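Local coordinates for nonsense-mediated mRNA decay protein 2 (Saccharomyces cerevisiae, PDB 4LUN) that takes part, through its C-terminal binding of UPF1, in nonsense-mediated decay of mRNAs with premature stop codons, here as its N-terminal MIF4G domain, at residues 75-80 with 113-118. Residues are numbered along the deposited sequence; the frame is centred on the assembly and turned at random.
Sequences TVTECL and LGAFLQ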
loop_
_atom_site.group_PDB
_atom_site.type_symbol
_atom_site.label_atom_id
_atom_site.label_comp_id
_atom_site.label_asym_id
_atom_site.label_seq_id
_atom_site.Cartn_x
_atom_site.Cartn_y
_atom_site.Cartn_z
ATOM N N THR A 75 -10.341 10.441 -14.223
ATOM C CA THR A 75 -10.830 9.101 -14.531
ATOM C C THR A 75 -9.861 8.014 -14.081
ATOM O O THR A 75 -10.259 7.049 -13.423
ATOM C CB THR A 75 -11.112 8.939 -16.034
ATOM O OG1 THR A 75 -12.111 9.884 -16.433
ATOM C CG2 THR A 75 -11.588 7.527 -16.342
ATOM N N VAL A 76 -8.590 8.176 -14.435
ATOM C CA VAL A 76 -7.562 7.213 -14.063
ATOM C C VAL A 76 -7.356 7.160 -12.540
ATOM O O VAL A 76 -7.127 6.089 -11.976
ATOM C CB VAL A 76 -6.234 7.520 -14.795
ATOM C CG1 VAL A 76 -5.039 7.086 -13.983
ATOM C CG2 VAL A 76 -6.224 6.859 -16.172
ATOM N N THR A 77 -7.452 8.312 -11.882
ATOM C CA THR A 77 -7.302 8.368 -10.431
ATOM C C THR A 77 -8.334 7.466 -9.769
ATOM O O THR A 77 -8.014 6.688 -8.869
ATOM C CB THR A 77 -7.460 9.792 -9.877
ATOM O OG1 THR A 77 -6.448 10.644 -10.425
ATOM C CG2 THR A 77 -7.314 9.780 -8.356
ATOM N N GLU A 78 -9.577 7.571 -10.230
ATOM C CA GLU A 78 -10.656 6.737 -9.721
ATOM C C GLU A 78 -10.416 5.262 -10.043
ATOM O O GLU A 78 -10.562 4.403 -9.179
ATOM C CB GLU A 78 -11.994 7.204 -10.296
ATOM C CG GLU A 78 -13.163 7.045 -9.353
ATOM C CD GLU A 78 -14.206 8.129 -9.545
ATOM O OE1 GLU A 78 -14.552 8.803 -8.550
ATOM O OE2 GLU A 78 -14.679 8.311 -10.689
ATOM N N CYS A 79 -10.033 4.971 -11.284
ATOM C CA CYS A 79 -9.764 3.589 -11.687
ATOM C C CYS A 79 -8.614 2.971 -10.899
ATOM O O CYS A 79 -8.681 1.804 -10.509
ATOM C CB CYS A 79 -9.455 3.508 -13.179
ATOM S SG CYS A 79 -10.849 3.969 -14.218
ATOM N N LEU A 80 -7.558 3.752 -10.682
ATOM C CA LEU A 80 -6.375 3.250 -9.990
ATOM C C LEU A 80 -6.685 2.912 -8.537
ATOM O O LEU A 80 -6.227 1.897 -8.004
ATOM C CB LEU A 80 -5.249 4.284 -10.053
ATOM C CG LEU A 80 -3.841 3.708 -10.094
ATOM C CD1 LEU A 80 -3.762 2.619 -11.152
ATOM C CD2 LEU A 80 -2.854 4.828 -10.394
ATOM N N LEU A 113 -0.325 11.533 -9.082
ATOM C CA LEU A 113 0.347 11.094 -7.859
ATOM C C LEU A 113 -0.189 11.834 -6.644
ATOM O O LEU A 113 -0.434 11.231 -5.594
ATOM C CB LEU A 113 1.858 11.295 -7.979
ATOM C CG LEU A 113 2.665 11.055 -6.703
ATOM C CD1 LEU A 113 2.474 9.622 -6.229
ATOM C CD2 LEU A 113 4.138 11.333 -6.940
ATOM N N GLY A 114 -0.362 13.145 -6.783
ATOM C CA GLY A 114 -0.844 13.953 -5.677
ATOM C C GLY A 114 -2.219 13.527 -5.206
ATOM O O GLY A 114 -2.485 13.483 -4.002
ATOM N N ALA A 115 -3.093 13.206 -6.158
ATOM C CA ALA A 115 -4.446 12.768 -5.828
ATOM C C ALA A 115 -4.427 11.350 -5.278
ATOM O O ALA A 115 -5.166 11.023 -4.340
ATOM C CB ALA A 115 -5.343 12.850 -7.051
ATOM N N PHE A 116 -3.595 10.493 -5.870
ATOM C CA PHE A 116 -3.528 9.107 -5.414
ATOM C C PHE A 116 -3.040 9.000 -3.959
ATOM O O PHE A 116 -3.521 8.160 -3.203
ATOM C CB PHE A 116 -2.653 8.255 -6.345
ATOM C CG PHE A 116 -2.737 6.776 -6.062
ATOM C CD1 PHE A 116 -3.707 5.990 -6.666
ATOM C CD2 PHE A 116 -1.867 6.182 -5.164
ATOM C CE1 PHE A 116 -3.799 4.623 -6.384
ATOM C CE2 PHE A 116 -1.945 4.826 -4.888
ATOM C CZ PHE A 116 -2.912 4.045 -5.493
ATOM N N LEU A 117 -2.111 9.865 -3.563
ATOM C CA LEU A 117 -1.537 9.822 -2.217
ATOM C C LEU A 117 -2.561 10.131 -1.126
ATOM O O LEU A 117 -2.345 9.812 0.052
ATOM C CB LEU A 117 -0.344 10.781 -2.116
ATOM C CG LEU A 117 0.932 10.334 -2.836
ATOM C CD1 LEU A 117 1.937 11.495 -2.943
ATOM C CD2 LEU A 117 1.557 9.151 -2.078
ATOM N N GLN A 118 -3.669 10.765 -1.516
ATOM C CA GLN A 118 -4.733 11.064 -0.558
ATOM C C GLN A 118 -5.296 9.770 0.024
ATOM O O GLN A 118 -5.848 9.764 1.127
ATOM C CB GLN A 118 -5.838 11.885 -1.224
ATOM C CG GLN A 118 -6.970 12.311 -0.299
ATOM C CD GLN A 118 -6.501 13.157 0.874
ATOM O OE1 GLN A 118 -5.635 14.018 0.729
ATOM N NE2 GLN A 118 -7.079 12.914 2.049
#
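With CG set trans to the backbone N (chi1 -170°), the ring of Phe116 swings across to Leu80, while chi1 of Thr77 (-61°) turns its methyl CG2 to the CB of Ala115, 3.9 Å away. The leucine meets one margin of the ring, the CD1-CE1 side: its CG lies 3.8 Å from Phe116 CE1, approaching obliquely, and its CD2 is 4.0 Å from Phe116 CD1. The two side chains cross at about a right angle, and the backbone carbon C of Leu80 sits at the ring edge, in plane. These contacts join helix 69-81 to helix 106-116 within the MIF4G domain, an all-helical HEAT-repeat fold, with helix 87-104 between them in sequence. Between the two segments, the nearest CA atoms are those of Thr77 and Phe116, 6.3 Å apart. The hydroxyl OG1 of Thr77 turns back to its own helix and bonds to the carbonyl O of Ile73, leaving the methyl for apolar contact. Leu80 also touches Ala93 and Ile97 of helix 87-104, and Val146 and Leu150 of helix 130-152, whose Phe147 touches Phe116. Replacing Leu80 by alanine would remove CG and CD2 and is likely to open a gap beside CD1 and CE1 of Phe116.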